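PDB 4QYI: hypoxanthine phosphoribosyltransferase from Bacillus anthracis, which probably catalyses the salvage of hypoxanthine and guanine, transferring a phosphoribosyl group from phosphoribosyl pyrophosphate to the purine to form the nucleotide. Local coordinates for residues A[36-41]-A[96-101]; A[61-66]-A[88-93]; A[129-134]-A[153-158]. All coordinates share one frame; numbering follows the deposited sequence.

Interaction 1 (A[36-41]-A[96-101]); sequences EEIVVI and NVIVVE. With MG (magnesium ion), chain F.
Asn96 starts the pairing of these two parallel strands with its side chain. Asn96 CB lies 3.7 Å from Glu37 O. CG sits anti to the carbonyl carbon (chi1 -65°), which turns the amide toward the incoming loop. At the tip, ND2 donates twice, both times in the amide plane. One bond runs 2.8 Å from Asn96 ND2 to Glu36 OE2, which is met from above its carboxylate plane. The other runs 3.2 Å from Asn96 ND2 to Glu37 O, nearly along the C=O axis. Both hydrogens of the buried amide nitrogen are thus used, and its rotation is fixed. Water 1 also bridges Glu37 O and Asn96 N.

Val39 and Ile41 each make two bonds to strand 96-101, N to the carbonyls of Asn96 and Ile98, O to the amides of Ile98 and Val100. Ile41 CD1 rests 3.7 Å from Val97 CG1 on one face. Val40 CG1 lies 3.6 Å from Val100 CG2 on the other. Glu101 OE2 lies 2.1 Å from the magnesium ion MG, which Asp102 and four waters also bind. This is a central parallel strand pair of the phosphoribosyltransferase core sheet, with the acidic pair of its PRPP motif at the strand end.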
loop_
_atom_site.group_PDB
_atom_site.type_symbol
_atom_site.label_atom_id
_atom_site.label_comp_id
_atom_site.label_asym_id
_atom_site.label_seq_id
_atom_site.Cartn_x
_atom_site.Cartn_y
_atom_site.Cartn_z
ATOM N N GLU A 36 -16.644 -16.697 5.310
ATOM C CA GLU A 36 -15.245 -17.112 5.389
ATOM C C GLU A 36 -14.241 -15.982 5.457
ATOM O O GLU A 36 -14.508 -14.864 5.047
ATOM C CB GLU A 36 -14.875 -17.999 4.196
ATOM C CG GLU A 36 -15.810 -19.189 4.041
ATOM C CD GLU A 36 -15.304 -20.246 3.092
ATOM O OE1 GLU A 36 -16.144 -20.756 2.335
ATOM O OE2 GLU A 36 -14.086 -20.573 3.096
ATOM N N GLU A 37 -13.070 -16.317 5.980
ATOM C CA GLU A 37 -11.928 -15.404 6.056
ATOM C C GLU A 37 -11.309 -15.342 4.660
ATOM O O GLU A 37 -11.454 -16.279 3.880
ATOM C CB GLU A 37 -10.891 -15.933 7.037
ATOM C CG GLU A 37 -11.459 -16.179 8.427
ATOM C CD GLU A 37 -10.428 -16.760 9.378
ATOM O OE1 GLU A 37 -9.216 -16.627 9.107
ATOM O OE2 GLU A 37 -10.837 -17.352 10.399
ATOM N N ILE A 38 -10.630 -14.241 4.353
ATOM C CA ILE A 38 -9.995 -14.057 3.061
ATOM C C ILE A 38 -8.595 -13.515 3.229
ATOM O O ILE A 38 -8.335 -12.738 4.138
ATOM C CB ILE A 38 -10.757 -13.019 2.215
ATOM C CG1 ILE A 38 -12.198 -13.471 1.985
ATOM C CG2 ILE A 38 -10.077 -12.809 0.869
ATOM C CD1 ILE A 38 -13.066 -12.376 1.399
ATOM N N VAL A 39 -7.686 -13.948 2.352
ATOM C CA VAL A 39 -6.338 -13.417 2.323
ATOM C C VAL A 39 -6.253 -12.611 1.023
ATOM O O VAL A 39 -6.531 -13.125 -0.065
ATOM C CB VAL A 39 -5.242 -14.499 2.301
ATOM C CG1 VAL A 39 -3.858 -13.859 2.124
ATOM C CG2 VAL A 39 -5.294 -15.342 3.570
ATOM N N VAL A 40 -5.899 -11.344 1.151
ATOM C CA VAL A 40 -5.739 -10.473 -0.001
ATOM C C VAL A 40 -4.247 -10.278 -0.233
ATOM O O VAL A 40 -3.510 -9.929 0.678
ATOM C CB VAL A 40 -6.423 -9.116 0.195
ATOM C CG1 VAL A 40 -6.047 -8.151 -0.912
ATOM C CG2 VAL A 40 -7.919 -9.289 0.227
ATOM N N ILE A 41 -3.793 -10.579 -1.444
ATOM C CA ILE A 41 -2.399 -10.393 -1.784
ATOM C C ILE A 41 -2.324 -9.365 -2.886
ATOM O O ILE A 41 -2.728 -9.608 -4.030
ATOM C CB ILE A 41 -1.717 -11.683 -2.240
ATOM C CG1 ILE A 41 -1.728 -12.715 -1.112
ATOM C CG2 ILE A 41 -0.265 -11.398 -2.626
ATOM C CD1 ILE A 41 -1.238 -14.053 -1.576
ATOM N N ASN A 96 -8.605 -18.903 1.403
ATOM C CA ASN A 96 -9.224 -18.242 0.262
ATOM C C ASN A 96 -8.333 -17.066 -0.070
ATOM O O ASN A 96 -8.131 -16.192 0.766
ATOM C CB ASN A 96 -10.590 -17.748 0.645
ATOM C CG ASN A 96 -11.522 -18.881 0.966
ATOM O OD1 ASN A 96 -11.616 -19.842 0.205
ATOM N ND2 ASN A 96 -12.242 -18.764 2.055
ATOM N N VAL A 97 -7.824 -17.030 -1.292
ATOM C CA VAL A 97 -6.912 -15.970 -1.680
ATOM C C VAL A 97 -7.405 -15.142 -2.859
ATOM O O VAL A 97 -7.849 -15.676 -3.887
ATOM C CB VAL A 97 -5.557 -16.569 -2.104
ATOM C CG1 VAL A 97 -4.574 -15.473 -2.474
ATOM C CG2 VAL A 97 -4.982 -17.446 -1.005
ATOM N N ILE A 98 -7.334 -13.830 -2.700
ATOM C CA ILE A 98 -7.651 -12.930 -3.800
ATOM C C ILE A 98 -6.398 -12.123 -4.101
ATOM O O ILE A 98 -5.890 -11.404 -3.238
ATOM C CB ILE A 98 -8.813 -12.002 -3.498
ATOM C CG1 ILE A 98 -10.047 -12.858 -3.230
ATOM C CG2 ILE A 98 -9.045 -11.077 -4.693
ATOM C CD1 ILE A 98 -11.219 -12.080 -2.777
ATOM N N VAL A 99 -5.930 -12.219 -5.334
ATOM C CA VAL A 99 -4.734 -11.488 -5.756
ATOM C C VAL A 99 -5.233 -10.227 -6.425
ATOM O O VAL A 99 -6.027 -10.280 -7.377
ATOM C CB VAL A 99 -3.874 -12.313 -6.711
ATOM C CG1 VAL A 99 -2.630 -11.541 -7.150
ATOM C CG2 VAL A 99 -3.478 -13.607 -6.034
ATOM N N VAL A 100 -4.739 -9.104 -5.928
ATOM C CA VAL A 100 -5.174 -7.788 -6.386
ATOM C C VAL A 100 -4.147 -7.074 -7.257
ATOM O O VAL A 100 -3.005 -6.916 -6.861
ATOM C CB VAL A 100 -5.552 -6.935 -5.156
ATOM C CG1 VAL A 100 -5.875 -5.505 -5.538
ATOM C CG2 VAL A 100 -6.737 -7.553 -4.441
ATOM N N GLU A 101 -4.574 -6.694 -8.457
ATOM C CA GLU A 101 -3.759 -5.964 -9.402
ATOM C C GLU A 101 -4.398 -4.674 -9.818
ATOM O O GLU A 101 -5.608 -4.471 -9.665
ATOM C CB GLU A 101 -3.543 -6.760 -10.697
ATOM C CG GLU A 101 -2.323 -7.637 -10.709
ATOM C CD GLU A 101 -1.018 -6.850 -10.883
ATOM O OE1 GLU A 101 -0.006 -7.519 -11.152
ATOM O OE2 GLU A 101 -0.977 -5.589 -10.804
HETATM MG MG MG F . 0.450 -4.090 -11.161
HETATM O O HOH W 1 -9.032 -17.853 4.013
HETATM O O HOH W 2 -0.220 -4.733 -13.270
HETATM O O HOH W 3 1.724 -5.870 -11.426
HETATM O O HOH W 4 1.599 -2.501 -11.844
HETATM O O HOH W 5 0.963 -3.950 -9.413
#

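Interaction 2 (A[61-66]-A[88-93])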
loop_
_atom_site.group_PDB
_atom_site.type_symbol
_atom_site.label_atom_id
_atom_site.label_comp_id
_atom_site.label_asym_id
_atom_site.label_seq_id
_atom_site.Cartn_x
_atom_site.Cartn_y
_atom_site.Cartn_z
ATOM N N ASP A 61 -13.352 -11.211 7.572
ATOM C CA ASP A 61 -12.023 -11.129 8.199
ATOM C C ASP A 61 -11.022 -11.168 7.071
ATOM O O ASP A 61 -10.939 -12.158 6.360
ATOM C CB ASP A 61 -11.660 -12.327 9.110
ATOM C CG ASP A 61 -12.180 -12.168 10.523
ATOM O OD1 ASP A 61 -12.708 -11.084 10.856
ATOM O OD2 ASP A 61 -12.042 -13.131 11.311
ATOM N N VAL A 62 -10.218 -10.129 6.944
ATOM C CA VAL A 62 -9.224 -10.075 5.894
ATOM C C VAL A 62 -7.794 -10.025 6.420
ATOM O O VAL A 62 -7.489 -9.283 7.349
ATOM C CB VAL A 62 -9.467 -8.828 5.006
ATOM C CG1 VAL A 62 -8.313 -8.584 4.051
ATOM C CG2 VAL A 62 -10.778 -8.945 4.221
ATOM N N THR A 63 -6.923 -10.806 5.792
ATOM C CA THR A 63 -5.480 -10.781 6.064
ATOM C C THR A 63 -4.877 -10.221 4.787
ATOM O O THR A 63 -5.242 -10.645 3.695
ATOM C CB THR A 63 -4.895 -12.173 6.317
ATOM O OG1 THR A 63 -5.384 -12.650 7.554
ATOM C CG2 THR A 63 -3.344 -12.146 6.396
ATOM N N ILE A 64 -4.013 -9.224 4.881
ATOM C CA ILE A 64 -3.427 -8.718 3.642
ATOM C C ILE A 64 -1.915 -8.902 3.647
ATOM O O ILE A 64 -1.282 -8.822 4.677
ATOM C CB ILE A 64 -3.863 -7.273 3.281
ATOM C CG1 ILE A 64 -3.279 -6.863 1.914
ATOM C CG2 ILE A 64 -3.428 -6.291 4.339
ATOM C CD1 ILE A 64 -3.959 -5.667 1.278
ATOM N N ASP A 65 -1.348 -9.161 2.479
ATOM C CA ASP A 65 0.100 -9.278 2.350
ATOM C C ASP A 65 0.426 -8.745 0.953
ATOM O O ASP A 65 -0.479 -8.451 0.142
ATOM C CB ASP A 65 0.573 -10.727 2.542
ATOM C CG ASP A 65 2.080 -10.839 2.869
ATOM O OD1 ASP A 65 2.787 -9.803 2.944
ATOM O OD2 ASP A 65 2.557 -11.975 3.085
ATOM N N PHE A 66 1.717 -8.609 0.685
ATOM C CA PHE A 66 2.183 -8.068 -0.568
ATOM C C PHE A 66 3.207 -8.958 -1.261
ATOM O O PHE A 66 3.943 -9.712 -0.624
ATOM C CB PHE A 66 2.837 -6.714 -0.314
ATOM C CG PHE A 66 1.932 -5.715 0.313
ATOM C CD1 PHE A 66 1.029 -5.014 -0.471
ATOM C CD2 PHE A 66 1.972 -5.471 1.668
ATOM C CE1 PHE A 66 0.173 -4.096 0.086
ATOM C CE2 PHE A 66 1.112 -4.543 2.242
ATOM C CZ PHE A 66 0.211 -3.860 1.449
ATOM N N ILE A 88 5.541 -13.845 -0.353
ATOM C CA ILE A 88 4.628 -13.620 0.750
ATOM C C ILE A 88 5.138 -14.183 2.073
ATOM O O ILE A 88 5.858 -15.185 2.113
ATOM C CB ILE A 88 3.234 -14.180 0.450
ATOM C CG1 ILE A 88 3.293 -15.674 0.157
ATOM C CG2 ILE A 88 2.611 -13.456 -0.739
ATOM C CD1 ILE A 88 1.911 -16.313 0.158
ATOM N N ASP A 89 4.712 -13.545 3.152
ATOM C CA ASP A 89 5.033 -13.968 4.495
ATOM C C ASP A 89 3.901 -14.770 5.105
ATOM O O ASP A 89 4.146 -15.610 5.938
ATOM C CB ASP A 89 5.176 -12.746 5.398
ATOM C CG ASP A 89 6.243 -11.815 4.925
ATOM O OD1 ASP A 89 7.357 -12.303 4.713
ATOM O OD2 ASP A 89 5.965 -10.605 4.778
ATOM N N VAL A 90 2.667 -14.480 4.725
ATOM C CA VAL A 90 1.518 -15.146 5.343
ATOM C C VAL A 90 1.251 -16.523 4.808
ATOM O O VAL A 90 1.645 -16.878 3.698
ATOM C CB VAL A 90 0.230 -14.334 5.190
ATOM C CG1 VAL A 90 0.356 -13.008 5.912
ATOM C CG2 VAL A 90 -0.120 -14.124 3.712
ATOM N N ASN A 91 0.580 -17.311 5.632
ATOM C CA ASN A 91 0.189 -18.649 5.270
ATOM C C ASN A 91 -1.088 -18.657 4.438
ATOM O O ASN A 91 -2.131 -18.235 4.917
ATOM C CB ASN A 91 -0.079 -19.449 6.548
ATOM C CG ASN A 91 -0.563 -20.849 6.263
ATOM O OD1 ASN A 91 -0.336 -21.395 5.184
ATOM N ND2 ASN A 91 -1.301 -21.407 7.204
ATOM N N ILE A 92 -1.030 -19.107 3.189
ATOM C CA ILE A 92 -2.245 -19.196 2.381
ATOM C C ILE A 92 -2.691 -20.648 2.150
ATOM O O ILE A 92 -3.653 -20.900 1.425
ATOM C CB ILE A 92 -2.107 -18.526 1.025
ATOM C CG1 ILE A 92 -1.011 -19.197 0.186
ATOM C CG2 ILE A 92 -1.832 -17.039 1.200
ATOM C CD1 ILE A 92 -0.901 -18.622 -1.208
ATOM N N THR A 93 -2.000 -21.601 2.767
ATOM C CA THR A 93 -2.363 -23.013 2.622
ATOM C C THR A 93 -3.774 -23.253 3.191
ATOM O O THR A 93 -4.039 -22.977 4.355
ATOM C CB THR A 93 -1.333 -23.934 3.297
ATOM O OG1 THR A 93 -0.075 -23.746 2.662
ATOM C CG2 THR A 93 -1.723 -25.393 3.179
#
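One carboxylate oxygen, Asp65 OD2, holds the loop against the strand. It accepts two successive backbone amides. Asp89 N lies 2.7 Å from Asp65 OD2, on the syn lone pair. Val90 N lies 3.0 Å from Asp65 OD2, above the carboxylate plane. The two bonds are moderately bent, at 149° and 158°. They fix residues 89 and 90 of the loop beside the strand.

Apolar branches close in around this grip. Val90 slides past Asp65 in the opposite direction, and Val90 CG2 lies 3.7 Å from Asp65 CB. Val90 CG1 meets Thr63 CG2 tip to tip at 3.8 Å. Nearer Phe66, Ile88 CG2 lies 4.0 Å from Phe66 O.

Asp65 itself is set by its torsions and its second oxygen. CG stands anti to the backbone N (chi1 -161°), which sends the carboxylate across to the loop. Asp65 OD1 accepts Phe66 N of its own strand at 2.8 Å, so both oxygens are engaged and the group is held against rotation. Outside the two segments, OD1 also pairs with a basic side chain of the neighbouring subunit.

That charge is probably relevant, as Asp89 OD2 lies 3.8 Å from Asp65 OD1. Asp89 OD1 pairs with Lys86, and OD2 with a basic side chain of the neighbouring subunit. These positive groups probably offset the repulsion between the two acids.

Further out, Asn91 OD1 accepts Thr93 N in an Asx turn. Ile92 then packs on Val39 and Phe117, bringing the chain back toward the sheet. A strand carboxylate that accepts two consecutive loop amides here ties the 88-93 loop to strand 62-71 of the phosphoribosyltransferase core sheet, at the subunit interface.

Interaction 3 (A[129-134]-A[153-158])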
loop_
_atom_site.group_PDB
_atom_site.type_symbol
_atom_site.label_atom_id
_atom_site.label_comp_id
_atom_site.label_asym_id
_atom_site.label_seq_id
_atom_site.Cartn_x
_atom_site.Cartn_y
_atom_site.Cartn_z
ATOM N N THR A 129 -8.749 -7.242 -10.570
ATOM C CA THR A 129 -7.995 -6.146 -11.151
ATOM C C THR A 129 -8.874 -4.928 -11.313
ATOM O O THR A 129 -10.064 -5.032 -11.592
ATOM C CB THR A 129 -7.375 -6.523 -12.522
ATOM O OG1 THR A 129 -6.528 -5.465 -13.001
ATOM C CG2 THR A 129 -8.454 -6.801 -13.545
ATOM N N LEU A 130 -8.271 -3.765 -11.126
ATOM C CA LEU A 130 -8.985 -2.524 -11.275
ATOM C C LEU A 130 -9.268 -2.317 -12.745
ATOM O O LEU A 130 -10.392 -1.982 -13.123
ATOM C CB LEU A 130 -8.148 -1.346 -10.776
ATOM C CG LEU A 130 -8.824 0.025 -10.915
ATOM C CD1 LEU A 130 -10.106 0.093 -10.108
ATOM C CD2 LEU A 130 -7.884 1.124 -10.462
ATOM N N LEU A 131 -8.233 -2.522 -13.568
ATOM C CA LEU A 131 -8.341 -2.313 -15.007
ATOM C C LEU A 131 -7.979 -3.570 -15.776
ATOM O O LEU A 131 -7.071 -4.299 -15.375
ATOM C CB LEU A 131 -7.404 -1.194 -15.420
ATOM C CG LEU A 131 -7.498 0.104 -14.604
ATOM C CD1 LEU A 131 -6.371 1.046 -15.015
ATOM C CD2 LEU A 131 -8.849 0.782 -14.732
ATOM N N ASP A 132 -8.699 -3.824 -16.871
ATOM C CA ASP A 132 -8.479 -5.001 -17.696
ATOM C C ASP A 132 -8.409 -4.578 -19.169
ATOM O O ASP A 132 -9.159 -3.692 -19.620
ATOM C CB ASP A 132 -9.613 -6.029 -17.479
ATOM C CG ASP A 132 -9.265 -7.432 -17.999
ATOM O OD1 ASP A 132 -8.066 -7.721 -18.168
ATOM O OD2 ASP A 132 -10.184 -8.279 -18.158
ATOM N N LYS A 133 -7.501 -5.213 -19.902
ATOM C CA LYS A 133 -7.307 -4.966 -21.330
ATOM C C LYS A 133 -7.268 -6.346 -21.958
ATOM O O LYS A 133 -6.195 -6.830 -22.295
ATOM C CB LYS A 133 -5.983 -4.212 -21.590
ATOM C CG LYS A 133 -5.935 -2.815 -20.930
ATOM C CD LYS A 133 -4.655 -1.975 -20.668
ATOM C CE LYS A 133 -3.925 -1.215 -21.775
ATOM N NZ LYS A 133 -2.793 -0.418 -21.185
ATOM N N PRO A 134 -8.438 -7.000 -22.084
ATOM C CA PRO A 134 -8.503 -8.363 -22.615
ATOM C C PRO A 134 -8.050 -8.492 -24.057
ATOM O O PRO A 134 -7.754 -9.602 -24.475
ATOM C CB PRO A 134 -9.988 -8.747 -22.484
ATOM C CG PRO A 134 -10.613 -7.701 -21.641
ATOM C CD PRO A 134 -9.770 -6.472 -21.767
ATOM N N GLU A 153 -4.116 1.981 -23.959
ATOM C CA GLU A 153 -3.466 3.271 -23.879
ATOM C C GLU A 153 -2.728 3.421 -22.542
ATOM O O GLU A 153 -2.995 2.683 -21.593
ATOM C CB GLU A 153 -4.537 4.349 -24.027
ATOM C CG GLU A 153 -4.081 5.782 -23.828
ATOM C CD GLU A 153 -5.238 6.757 -23.947
ATOM O OE1 GLU A 153 -6.156 6.681 -23.097
ATOM O OE2 GLU A 153 -5.218 7.604 -24.872
ATOM N N PHE A 154 -1.802 4.373 -22.478
ATOM C CA PHE A 154 -1.021 4.634 -21.257
ATOM C C PHE A 154 -1.862 5.414 -20.267
ATOM O O PHE A 154 -2.453 6.429 -20.607
ATOM C CB PHE A 154 0.264 5.415 -21.558
ATOM C CG PHE A 154 1.189 4.696 -22.490
ATOM C CD1 PHE A 154 1.732 3.470 -22.136
ATOM C CD2 PHE A 154 1.523 5.248 -23.719
ATOM C CE1 PHE A 154 2.579 2.800 -23.002
ATOM C CE2 PHE A 154 2.376 4.588 -24.585
ATOM C CZ PHE A 154 2.904 3.361 -24.227
ATOM N N ILE A 155 -1.899 4.954 -19.026
ATOM C CA ILE A 155 -2.689 5.619 -18.016
ATOM C C ILE A 155 -1.885 5.809 -16.743
ATOM O O ILE A 155 -0.906 5.106 -16.506
ATOM C CB ILE A 155 -3.960 4.798 -17.696
ATOM C CG1 ILE A 155 -3.610 3.430 -17.044
ATOM C CG2 ILE A 155 -4.810 4.651 -18.960
ATOM C CD1 ILE A 155 -2.788 2.479 -17.894
ATOM N N VAL A 156 -2.314 6.765 -15.923
ATOM C CA VAL A 156 -1.662 7.053 -14.657
ATOM C C VAL A 156 -2.720 7.417 -13.636
ATOM O O VAL A 156 -3.881 7.655 -13.993
ATOM C CB VAL A 156 -0.657 8.231 -14.769
ATOM C CG1 VAL A 156 0.473 7.896 -15.735
ATOM C CG2 VAL A 156 -1.358 9.512 -15.191
ATOM N N GLY A 157 -2.314 7.449 -12.370
ATOM C CA GLY A 157 -3.203 7.801 -11.262
ATOM C C GLY A 157 -3.681 6.628 -10.411
ATOM O O GLY A 157 -3.583 5.462 -10.813
ATOM N N TYR A 158 -4.186 6.941 -9.218
ATOM C CA TYR A 158 -4.746 5.933 -8.324
ATOM C C TYR A 158 -3.769 4.749 -8.131
ATOM O O TYR A 158 -4.144 3.586 -8.253
ATOM C CB TYR A 158 -6.112 5.475 -8.886
ATOM C CG TYR A 158 -7.021 4.766 -7.898
ATOM C CD1 TYR A 158 -7.751 5.485 -6.942
ATOM C CD2 TYR A 158 -7.198 3.390 -7.947
ATOM C CE1 TYR A 158 -8.585 4.839 -6.042
ATOM C CE2 TYR A 158 -8.044 2.738 -7.060
ATOM C CZ TYR A 158 -8.734 3.468 -6.117
ATOM O OH TYR A 158 -9.549 2.793 -5.238
#
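This is a side-chain contact between two antiparallel-running segments whose backbones stay well apart. Even Lys133 CA and Glu153 CA are separated by 9.4 Å. The contact joins strand 131-132, next to the edge of the core sheet, to the small antiparallel sheet that holds strand 155-156. Three side chains from 129-134 reach across to the other segment. Leu130 has CG anti to the backbone N (chi1 179°), and Leu130 CD2 approaches the Tyr158 ring obliquely, 3.5 Å from Tyr158 CD2. The ring is tethered at its far end, where Tyr158 OH bonds to Asp53.

Leu131 and Ile155 meet tip to tip, with Leu131 CD1 4.2 Å from Ile155 CG1. That branch of Ile155 takes the crowded position between N and the carbonyl carbon. Lys133 bends at chi3 (76°) and delivers Lys133 NZ to Glu153 O at 3.1 Å, above the carbonyl plane. Asp152 adds a long, weak ion pair to the same ammonium group. At the chain's corner, Thr129 OG1 donates 2.7 Å to Leu131 O and braces the turn at Leu130. As in related hypoxanthine-guanine phosphoribosyltransferases, these segments probably border the purine pocket between the core and the hood.

In the fold
After strand 8-13 and helix 15-32 comes strand 38-43, which interaction 1 joins to strand 96-101, closing a loop of 54 residues. Interaction 2 is nested inside that loop. It ties strand 62-71, the other neighbour of strand 38-43, to the 88-93 loop that leads into strand 96-101. The two contacts touch: Val40 N and Ile38 O probably bond to Thr63, and Val97 packs on Ile92. Interaction 3 follows in series and closes a shorter loop, on the opposite side of the chain's centre. It meets interaction 1 where Glu101 O probably accepts Leu130 N. The metal-bearing end of strand 96-101 is thereby linked to the segment that leads to the small antiparallel sheet.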